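Local coordinates for protein transcriptional regulator, SorC family (Enterococcus faecalis, PDB 2O0M) that probably acts as a carbohydrate-responsive, DNA-binding transcriptional regulator of the SorC family, at residues Asn171-Pro175 / Thr199-Ala205; Leu131-Asn136 / Asn160-Leu164; Arg204-Val208 / Ile226-Leu232. Residue numbers count along the deposited sequence, not the author numbering.

Contact 1: Asn171-Pro175 / Thr199-Ala205; sequences NLFVP and TGGNYRA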
loop_
_atom_site.group_PDB
_atom_site.type_symbol
_atom_site.label_atom_id
_atom_site.label_comp_id
_atom_site.label_asym_id
_atom_site.label_seq_id
_atom_site.Cartn_x
_atom_site.Cartn_y
_atom_site.Cartn_z
ATOM N N ASN A 171 -11.904 -14.235 -0.020
ATOM C CA ASN A 171 -10.961 -13.166 0.314
ATOM C C ASN A 171 -11.521 -12.182 1.327
ATOM O O ASN A 171 -12.640 -11.689 1.168
ATOM C CB ASN A 171 -10.577 -12.408 -0.956
ATOM C CG ASN A 171 -10.037 -13.316 -2.041
ATOM O OD1 ASN A 171 -10.464 -13.238 -3.204
ATOM N ND2 ASN A 171 -9.097 -14.180 -1.678
ATOM N N LEU A 172 -10.724 -11.899 2.358
ATOM C CA LEU A 172 -11.041 -10.909 3.377
ATOM C C LEU A 172 -10.042 -9.744 3.278
ATOM O O LEU A 172 -8.825 -9.964 3.287
ATOM C CB LEU A 172 -10.946 -11.537 4.761
ATOM C CG LEU A 172 -11.232 -10.645 5.957
ATOM C CD1 LEU A 172 -12.699 -10.288 6.009
ATOM C CD2 LEU A 172 -10.780 -11.307 7.237
ATOM N N PHE A 173 -10.562 -8.523 3.214
ATOM C CA PHE A 173 -9.734 -7.322 3.140
ATOM C C PHE A 173 -9.740 -6.595 4.479
ATOM O O PHE A 173 -10.798 -6.385 5.085
ATOM C CB PHE A 173 -10.191 -6.383 2.011
ATOM C CG PHE A 173 -10.119 -7.000 0.647
ATOM C CD1 PHE A 173 -9.015 -6.798 -0.173
ATOM C CD2 PHE A 173 -11.137 -7.845 0.204
ATOM C CE1 PHE A 173 -8.956 -7.377 -1.447
ATOM C CE2 PHE A 173 -11.081 -8.442 -1.069
ATOM C CZ PHE A 173 -9.973 -8.213 -1.882
ATOM N N VAL A 174 -8.548 -6.232 4.937
ATOM C CA VAL A 174 -8.377 -5.504 6.167
ATOM C C VAL A 174 -7.348 -4.403 5.943
ATOM O O VAL A 174 -6.479 -4.522 5.073
ATOM C CB VAL A 174 -7.879 -6.435 7.294
ATOM C CG1 VAL A 174 -8.931 -7.475 7.617
ATOM C CG2 VAL A 174 -6.556 -7.116 6.920
ATOM N N PRO A 175 -7.435 -3.328 6.724
ATOM C CA PRO A 175 -6.370 -2.319 6.646
ATOM C C PRO A 175 -5.049 -2.865 7.188
ATOM O O PRO A 175 -5.068 -3.622 8.152
ATOM C CB PRO A 175 -6.881 -1.221 7.566
ATOM C CG PRO A 175 -7.740 -1.955 8.555
ATOM C CD PRO A 175 -8.449 -2.975 7.733
ATOM N N THR A 199 -14.821 -6.934 -5.491
ATOM C CA THR A 199 -14.281 -8.272 -5.754
ATOM C C THR A 199 -15.203 -9.420 -5.343
ATOM O O THR A 199 -14.909 -10.577 -5.644
ATOM C CB THR A 199 -12.924 -8.495 -5.063
ATOM O OG1 THR A 199 -13.085 -8.494 -3.636
ATOM C CG2 THR A 199 -11.905 -7.434 -5.502
ATOM N N GLY A 200 -16.290 -9.106 -4.646
ATOM C CA GLY A 200 -17.195 -10.122 -4.112
ATOM C C GLY A 200 -16.776 -10.710 -2.781
ATOM O O GLY A 200 -17.372 -11.682 -2.310
ATOM N N GLY A 201 -15.752 -10.126 -2.156
ATOM C CA GLY A 201 -15.254 -10.619 -0.884
ATOM C C GLY A 201 -15.864 -9.921 0.304
ATOM O O GLY A 201 -16.979 -9.373 0.229
ATOM N N ASN A 202 -15.120 -9.950 1.408
ATOM C CA ASN A 202 -15.548 -9.372 2.654
ATOM C C ASN A 202 -14.458 -8.494 3.235
ATOM O O ASN A 202 -13.313 -8.553 2.797
ATOM C CB ASN A 202 -15.917 -10.487 3.624
ATOM C CG ASN A 202 -17.246 -11.116 3.281
ATOM O OD1 ASN A 202 -18.294 -10.523 3.537
ATOM N ND2 ASN A 202 -17.217 -12.294 2.663
ATOM N N TYR A 203 -14.823 -7.675 4.214
ATOM C CA TYR A 203 -13.852 -6.827 4.892
ATOM C C TYR A 203 -14.089 -6.820 6.376
ATOM O O TYR A 203 -15.187 -7.145 6.859
ATOM C CB TYR A 203 -13.861 -5.392 4.343
ATOM C CG TYR A 203 -15.053 -4.540 4.754
ATOM C CD1 TYR A 203 -14.960 -3.649 5.814
ATOM C CD2 TYR A 203 -16.257 -4.601 4.055
ATOM C CE1 TYR A 203 -16.037 -2.857 6.186
ATOM C CE2 TYR A 203 -17.339 -3.806 4.411
ATOM C CZ TYR A 203 -17.223 -2.944 5.494
ATOM O OH TYR A 203 -18.281 -2.151 5.879
ATOM N N ARG A 204 -13.038 -6.461 7.099
ATOM C CA ARG A 204 -13.139 -6.141 8.506
ATOM C C ARG A 204 -12.384 -4.846 8.761
ATOM O O ARG A 204 -11.180 -4.781 8.566
ATOM C CB ARG A 204 -12.580 -7.276 9.358
ATOM C CG ARG A 204 -13.448 -8.531 9.340
ATOM C CD ARG A 204 -14.720 -8.337 10.136
ATOM N NE ARG A 204 -14.446 -8.191 11.557
ATOM C CZ ARG A 204 -14.202 -9.198 12.388
ATOM N NH1 ARG A 204 -14.197 -10.457 11.964
ATOM N NH2 ARG A 204 -13.966 -8.937 13.661
ATOM N N ALA A 205 -13.111 -3.819 9.180
ATOM C CA ALA A 205 -12.513 -2.531 9.484
ATOM C C ALA A 205 -11.822 -2.615 10.826
ATOM O O ALA A 205 -12.242 -3.362 11.705
ATOM C CB ALA A 205 -13.563 -1.437 9.494
HETATM O O HOH W 1 -12.781 -11.553 -3.227
HETATM O O HOH W 2 -14.777 -13.437 1.632
#

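Contact 2: Leu131-Asn136 / Asn160-Leu164; sequences LTNTLN and NMGSL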
loop_
_atom_site.group_PDB
_atom_site.type_symbol
_atom_site.label_atom_id
_atom_site.label_comp_id
_atom_site.label_asym_id
_atom_site.label_seq_id
_atom_site.Cartn_x
_atom_site.Cartn_y
_atom_site.Cartn_z
ATOM N N LEU A 131 -4.402 -5.153 -11.055
ATOM C CA LEU A 131 -4.397 -5.768 -9.729
ATOM C C LEU A 131 -5.364 -6.947 -9.677
ATOM O O LEU A 131 -5.058 -7.990 -9.094
ATOM C CB LEU A 131 -4.720 -4.772 -8.611
ATOM C CG LEU A 131 -4.661 -5.364 -7.195
ATOM C CD1 LEU A 131 -3.268 -5.881 -6.907
ATOM C CD2 LEU A 131 -5.092 -4.339 -6.153
ATOM N N THR A 132 -6.541 -6.784 -10.281
ATOM C CA THR A 132 -7.513 -7.875 -10.304
ATOM C C THR A 132 -6.898 -9.127 -10.953
ATOM O O THR A 132 -6.944 -10.220 -10.394
ATOM C CB THR A 132 -8.799 -7.441 -11.009
ATOM O OG1 THR A 132 -9.355 -6.335 -10.299
ATOM C CG2 THR A 132 -9.826 -8.567 -11.024
ATOM N N ASN A 133 -6.302 -8.960 -12.123
ATOM C CA ASN A 133 -5.701 -10.089 -12.831
ATOM C C ASN A 133 -4.555 -10.709 -12.040
ATOM O O ASN A 133 -4.414 -11.937 -11.981
ATOM C CB ASN A 133 -5.250 -9.642 -14.219
ATOM C CG ASN A 133 -6.424 -9.270 -15.107
ATOM O OD1 ASN A 133 -7.544 -9.777 -14.931
ATOM N ND2 ASN A 133 -6.182 -8.389 -16.067
ATOM N N THR A 134 -3.781 -9.848 -11.387
ATOM C CA THR A 134 -2.630 -10.265 -10.606
ATOM C C THR A 134 -3.064 -11.082 -9.383
ATOM O O THR A 134 -2.545 -12.167 -9.143
ATOM C CB THR A 134 -1.809 -9.037 -10.173
ATOM O OG1 THR A 134 -1.253 -8.405 -11.339
ATOM C CG2 THR A 134 -0.688 -9.421 -9.221
ATOM N N LEU A 135 -4.022 -10.567 -8.615
ATOM C CA LEU A 135 -4.545 -11.311 -7.468
ATOM C C LEU A 135 -5.318 -12.567 -7.889
ATOM O O LEU A 135 -5.306 -13.558 -7.173
ATOM C CB LEU A 135 -5.409 -10.420 -6.579
ATOM C CG LEU A 135 -4.681 -9.223 -5.934
ATOM C CD1 LEU A 135 -5.627 -8.494 -5.042
ATOM C CD2 LEU A 135 -3.427 -9.637 -5.161
ATOM N N ASN A 136 -5.976 -12.543 -9.041
ATOM C CA ASN A 136 -6.666 -13.743 -9.506
ATOM C C ASN A 136 -5.668 -14.868 -9.741
ATOM O O ASN A 136 -5.920 -16.029 -9.404
ATOM C CB ASN A 136 -7.421 -13.449 -10.795
ATOM C CG ASN A 136 -8.165 -14.659 -11.316
ATOM O OD1 ASN A 136 -8.792 -15.383 -10.552
ATOM N ND2 ASN A 136 -8.088 -14.890 -12.620
ATOM N N ASN A 160 -11.970 0.243 -9.077
ATOM C CA ASN A 160 -11.877 -0.348 -10.413
ATOM C C ASN A 160 -11.483 -1.827 -10.423
ATOM O O ASN A 160 -10.972 -2.343 -11.425
ATOM C CB ASN A 160 -10.911 0.490 -11.250
ATOM C CG ASN A 160 -11.513 1.821 -11.666
ATOM O OD1 ASN A 160 -12.336 1.871 -12.577
ATOM N ND2 ASN A 160 -11.095 2.905 -11.019
HETATM N N MSE A 161 -11.770 -2.524 -9.330
HETATM C CA MSE A 161 -11.478 -3.954 -9.233
HETATM C C MSE A 161 -12.611 -4.797 -9.808
HETATM O O MSE A 161 -13.763 -4.356 -9.845
HETATM C CB MSE A 161 -11.282 -4.353 -7.784
HETATM C CG MSE A 161 -10.218 -3.583 -7.123
HETATM SE SE MSE A 161 -8.548 -4.260 -7.696
HETATM C CE MSE A 161 -8.478 -6.030 -6.744
ATOM N N GLY A 162 -12.269 -6.015 -10.212
ATOM C CA GLY A 162 -13.232 -7.008 -10.687
ATOM C C GLY A 162 -13.323 -8.162 -9.707
ATOM O O GLY A 162 -12.684 -8.161 -8.656
ATOM N N SER A 163 -14.109 -9.163 -10.079
ATOM C CA SER A 163 -14.436 -10.263 -9.204
ATOM C C SER A 163 -13.227 -11.151 -8.884
ATOM O O SER A 163 -12.458 -11.505 -9.773
ATOM C CB SER A 163 -15.531 -11.116 -9.856
ATOM O OG SER A 163 -15.878 -12.188 -9.003
ATOM N N LEU A 164 -13.087 -11.515 -7.611
ATOM C CA LEU A 164 -12.092 -12.508 -7.180
ATOM C C LEU A 164 -12.697 -13.655 -6.380
ATOM O O LEU A 164 -12.069 -14.699 -6.253
ATOM C CB LEU A 164 -10.992 -11.864 -6.319
ATOM C CG LEU A 164 -10.157 -10.808 -7.036
ATOM C CD1 LEU A 164 -9.220 -10.076 -6.064
ATOM C CD2 LEU A 164 -9.360 -11.408 -8.179
HETATM O O HOH W 3 -12.026 -14.947 -9.935
#

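Contact 3: Arg204-Val208 / Ile226-Leu232; sequences RALYV and IQEVLTL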
loop_
_atom_site.group_PDB
_atom_site.type_symbol
_atom_site.label_atom_id
_atom_site.label_comp_id
_atom_site.label_asym_id
_atom_site.label_seq_id
_atom_site.Cartn_x
_atom_site.Cartn_y
_atom_site.Cartn_z
ATOM N N ARG A 204 -13.038 -6.461 7.099
ATOM C CA ARG A 204 -13.139 -6.141 8.506
ATOM C C ARG A 204 -12.384 -4.846 8.761
ATOM O O ARG A 204 -11.180 -4.781 8.566
ATOM C CB ARG A 204 -12.580 -7.276 9.358
ATOM C CG ARG A 204 -13.448 -8.531 9.340
ATOM C CD ARG A 204 -14.720 -8.337 10.136
ATOM N NE ARG A 204 -14.446 -8.191 11.557
ATOM C CZ ARG A 204 -14.202 -9.198 12.388
ATOM N NH1 ARG A 204 -14.197 -10.457 11.964
ATOM N NH2 ARG A 204 -13.966 -8.937 13.661
ATOM N N ALA A 205 -13.111 -3.819 9.180
ATOM C CA ALA A 205 -12.513 -2.531 9.484
ATOM C C ALA A 205 -11.822 -2.615 10.826
ATOM O O ALA A 205 -12.242 -3.362 11.705
ATOM C CB ALA A 205 -13.563 -1.437 9.494
ATOM N N LEU A 206 -10.745 -1.854 10.972
ATOM C CA LEU A 206 -10.063 -1.717 12.236
ATOM C C LEU A 206 -10.571 -0.416 12.821
ATOM O O LEU A 206 -10.331 0.656 12.263
ATOM C CB LEU A 206 -8.551 -1.679 12.027
ATOM C CG LEU A 206 -7.693 -1.423 13.265
ATOM C CD1 LEU A 206 -7.828 -2.532 14.291
ATOM C CD2 LEU A 206 -6.255 -1.285 12.832
ATOM N N TYR A 207 -11.304 -0.507 13.924
ATOM C CA TYR A 207 -12.047 0.647 14.416
ATOM C C TYR A 207 -11.161 1.472 15.335
ATOM O O TYR A 207 -11.397 1.616 16.528
ATOM C CB TYR A 207 -13.388 0.203 15.020
ATOM C CG TYR A 207 -14.421 -0.020 13.931
ATOM C CD1 TYR A 207 -14.868 -1.279 13.594
ATOM C CD2 TYR A 207 -14.931 1.044 13.209
ATOM C CE1 TYR A 207 -15.819 -1.464 12.581
ATOM C CE2 TYR A 207 -15.893 0.863 12.180
ATOM C CZ TYR A 207 -16.322 -0.386 11.874
ATOM O OH TYR A 207 -17.259 -0.521 10.855
ATOM N N VAL A 208 -10.106 2.002 14.721
ATOM C CA VAL A 208 -9.146 2.872 15.361
ATOM C C VAL A 208 -9.220 4.188 14.600
ATOM O O VAL A 208 -9.115 4.189 13.381
ATOM C CB VAL A 208 -7.724 2.261 15.265
ATOM C CG1 VAL A 208 -6.663 3.262 15.703
ATOM C CG2 VAL A 208 -7.637 0.999 16.110
ATOM N N ILE A 226 -11.098 -5.323 18.620
ATOM C CA ILE A 226 -9.912 -4.689 18.033
ATOM C C ILE A 226 -8.775 -5.709 17.901
ATOM O O ILE A 226 -8.094 -5.773 16.868
ATOM C CB ILE A 226 -9.442 -3.497 18.894
ATOM C CG1 ILE A 226 -10.490 -2.371 18.902
ATOM C CG2 ILE A 226 -8.060 -2.984 18.449
ATOM C CD1 ILE A 226 -10.618 -1.598 17.603
ATOM N N GLN A 227 -8.573 -6.500 18.949
ATOM C CA GLN A 227 -7.534 -7.532 18.958
ATOM C C GLN A 227 -7.747 -8.528 17.838
ATOM O O GLN A 227 -6.793 -8.984 17.203
ATOM C CB GLN A 227 -7.542 -8.295 20.291
ATOM C CG GLN A 227 -7.071 -7.505 21.500
ATOM C CD GLN A 227 -7.369 -8.221 22.823
ATOM O OE1 GLN A 227 -7.993 -9.294 22.846
ATOM N NE2 GLN A 227 -6.925 -7.628 23.932
ATOM N N GLU A 228 -9.010 -8.870 17.613
ATOM C CA GLU A 228 -9.392 -9.832 16.596
ATOM C C GLU A 228 -8.946 -9.338 15.227
ATOM O O GLU A 228 -8.374 -10.095 14.454
ATOM C CB GLU A 228 -10.900 -10.030 16.638
ATOM C CG GLU A 228 -11.466 -11.060 15.692
ATOM C CD GLU A 228 -12.890 -11.438 16.071
ATOM O OE1 GLU A 228 -13.148 -11.663 17.278
ATOM O OE2 GLU A 228 -13.750 -11.506 15.172
ATOM N N VAL A 229 -9.180 -8.061 14.949
ATOM C CA VAL A 229 -8.769 -7.501 13.660
ATOM C C VAL A 229 -7.243 -7.377 13.553
ATOM O O VAL A 229 -6.675 -7.696 12.504
ATOM C CB VAL A 229 -9.489 -6.175 13.334
ATOM C CG1 VAL A 229 -8.995 -5.605 11.990
ATOM C CG2 VAL A 229 -10.995 -6.407 13.278
ATOM N N LEU A 230 -6.573 -6.948 14.626
ATOM C CA LEU A 230 -5.104 -6.894 14.636
ATOM C C LEU A 230 -4.506 -8.279 14.389
ATOM O O LEU A 230 -3.505 -8.413 13.692
ATOM C CB LEU A 230 -4.561 -6.283 15.934
ATOM C CG LEU A 230 -4.831 -4.784 16.122
ATOM C CD1 LEU A 230 -4.443 -4.371 17.535
ATOM C CD2 LEU A 230 -4.098 -3.928 15.074
ATOM N N THR A 231 -5.145 -9.313 14.926
ATOM C CA THR A 231 -4.681 -10.678 14.700
ATOM C C THR A 231 -4.881 -11.090 13.239
ATOM O O THR A 231 -3.979 -11.671 12.638
ATOM C CB THR A 231 -5.367 -11.661 15.674
ATOM O OG1 THR A 231 -5.002 -11.297 17.009
ATOM C CG2 THR A 231 -4.939 -13.100 15.420
ATOM N N LEU A 232 -6.040 -10.768 12.668
ATOM C CA LEU A 232 -6.302 -11.032 11.249
ATOM C C LEU A 232 -5.223 -10.379 10.395
ATOM O O LEU A 232 -4.665 -11.002 9.484
ATOM C CB LEU A 232 -7.684 -10.522 10.828
ATOM C CG LEU A 232 -8.880 -11.363 11.297
ATOM C CD1 LEU A 232 -10.184 -10.582 11.176
ATOM C CD2 LEU A 232 -8.960 -12.663 10.516
#

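Contact 1: Asn171-Pro175 / Thr199-Ala205
Three backbone hydrogen bonds pair Asn171-Pro175 in parallel with Asn202-Arg204, the short strand and the residue after it. Asn202 straddles two residues of the other strand: its N donates to Asn171 O (3.0 Å), and its O accepts from Phe173 N (2.8 Å). Two residues on, Arg204 N donates to Phe173 O (3.0 Å). Close CA-H...O contacts accompany them, with Leu172 CA 3.3 Å from Asn202 O and Tyr203 CA 3.1 Å from Phe173 O.

Side chains alternate between the two faces of the sheet. Leu172 and Asn202 share one, where Leu172 CD1 also lies 3.8 Å from Arg204 CG; Phe173 and Tyr203 share the other, their CB atoms 4.5 Å apart. The Phe173 ring extends to Thr199, with CE2 3.3 Å from OG1, and packs on Met195 of helix 188-199, whose O is hydrogen-bonded to Thr199 OG1.

Two waters bridge the segments. One is within hydrogen-bonding distance of Asn171 OD1 (2.9 Å) and Thr199 OG1 (3.1 Å); the other donates to Asn171 O (2.8 Å) and accepts from Asn202 ND2 (2.9 Å).

Helix 188-199 ends in a Schellman motif at Gly200, whose positive phi turns the chain into the strand and closes a beta-alpha-beta unit. A CB on Gly201 would clash with Asn171 O. The pairing thus rests chiefly on main-chain atoms, and close strand approach at Gly201 depends on the missing side chain.

Contact 2: Leu131-Asn136 / Asn160-Leu164
Thr132, on helix 122-138, has the most surface covered in this contact, and it faces the loop directly. Its OG1 accepts a hydrogen bond from Gly162 N at 2.9 Å, nearly straight at 167°, while the same hydroxyl is also bonded to Gly128 O one turn earlier in the helix. The loop backbone is thereby tied to the helix through a side chain. Thr132 CG2 lies beside Gly162, where a CB would be a tight fit.

Leu164 reaches the next turn. Its CD2 sits 3.5 Å from Thr132 O and 3.8 Å from Asn136 CB, and its CD1 is 3.9 Å from Leu135 CB, so the isobutyl group lies against the helix between these residues.

Met161, present as selenomethionine, folds back toward the helix with all three chi angles in m. Its SE comes within 3.8 Å of Leu131 CD2 and 3.4 Å of Thr132 OG1, and its CE is 4.1 Å from Leu135 CD1. Met161 and Leu164 thus bring apolar groups to the helix on the two sides of the Gly162 anchor in sequence.

The loop links helix 152-159 to strand 169-175. Met161 and Leu164 also touch Thr199, so the loop lies against both helix 122-138 and the end of helix 188-199, with Leu131 and Leu135 reaching strand 238-245.

Contact 3: Arg204-Val208 / Ile226-Leu232
A single arginine supplies the polar link here: Arg204, curled with its first three chi angles all in m, forms a salt bridge to Glu228 of helix 224-234, with NH2 3.0 Å from OE2. A weak second bond runs from NH1 to the same OE2 at 3.4 Å. This is loop-on-helix packing at the margin of the alpha/beta domain, where the chain leaves the parallel strand 202-203. Glu228 OE2 lies at the edge of the guanidinium, near its plane, while Leu232 CD1 covers one face, 4.1 Å from Arg204 NH1. The charged group therefore also packs against an apolar side chain.

Beyond the salt bridge the contact is mostly apolar. Val229 points at the loop and buries more surface than any other helix residue in the pair; its CG1 is 4.0 Å from Leu206 CB, and its CG2 is 3.6 Å from Ala205 O. Leu206 extends along the helix, placing CD1 4.2 Å from Ile226 CG2 and 4.1 Å from Leu230 CD2. These side chains interlock around the nearest pair of CA atoms, those of Leu206 and Val229, 6.1 Å apart.

Tyr207 is the centre of an inverse gamma turn, with a weak bond from Val208 N to Leu206 O at 2.8 Å. After this bend Val208 faces the helix and also touches Leu220 of helix 214-221. The far end of the interface is closed by Ile226, whose CD1 lies 3.5 Å from Tyr207 O and 4.2 Å from Val208 CG2.

Overall arrangement
All three contacts belong to the putative sugar-binding domain. Contact 1 touches both others, its centre 13 Å from that of contact 2 and 12 Å from that of contact 3. Toward contact 2, Thr199 O probably accepts a hydrogen bond from Leu164 N (2.8 Å), coupling the end of helix 188-199 to the loop before strand 169-175. Toward contact 3 the chain itself is continuous, since Arg204 and Ala205 belong to both, and Pro175 CG packs 3.6 Å from Leu206 CB. Contacts 2 and 3 do not meet: their centres are 24 Å apart and their nearest atoms about 14 Å. Contact 1, at the short strand 202-203, lies between the two.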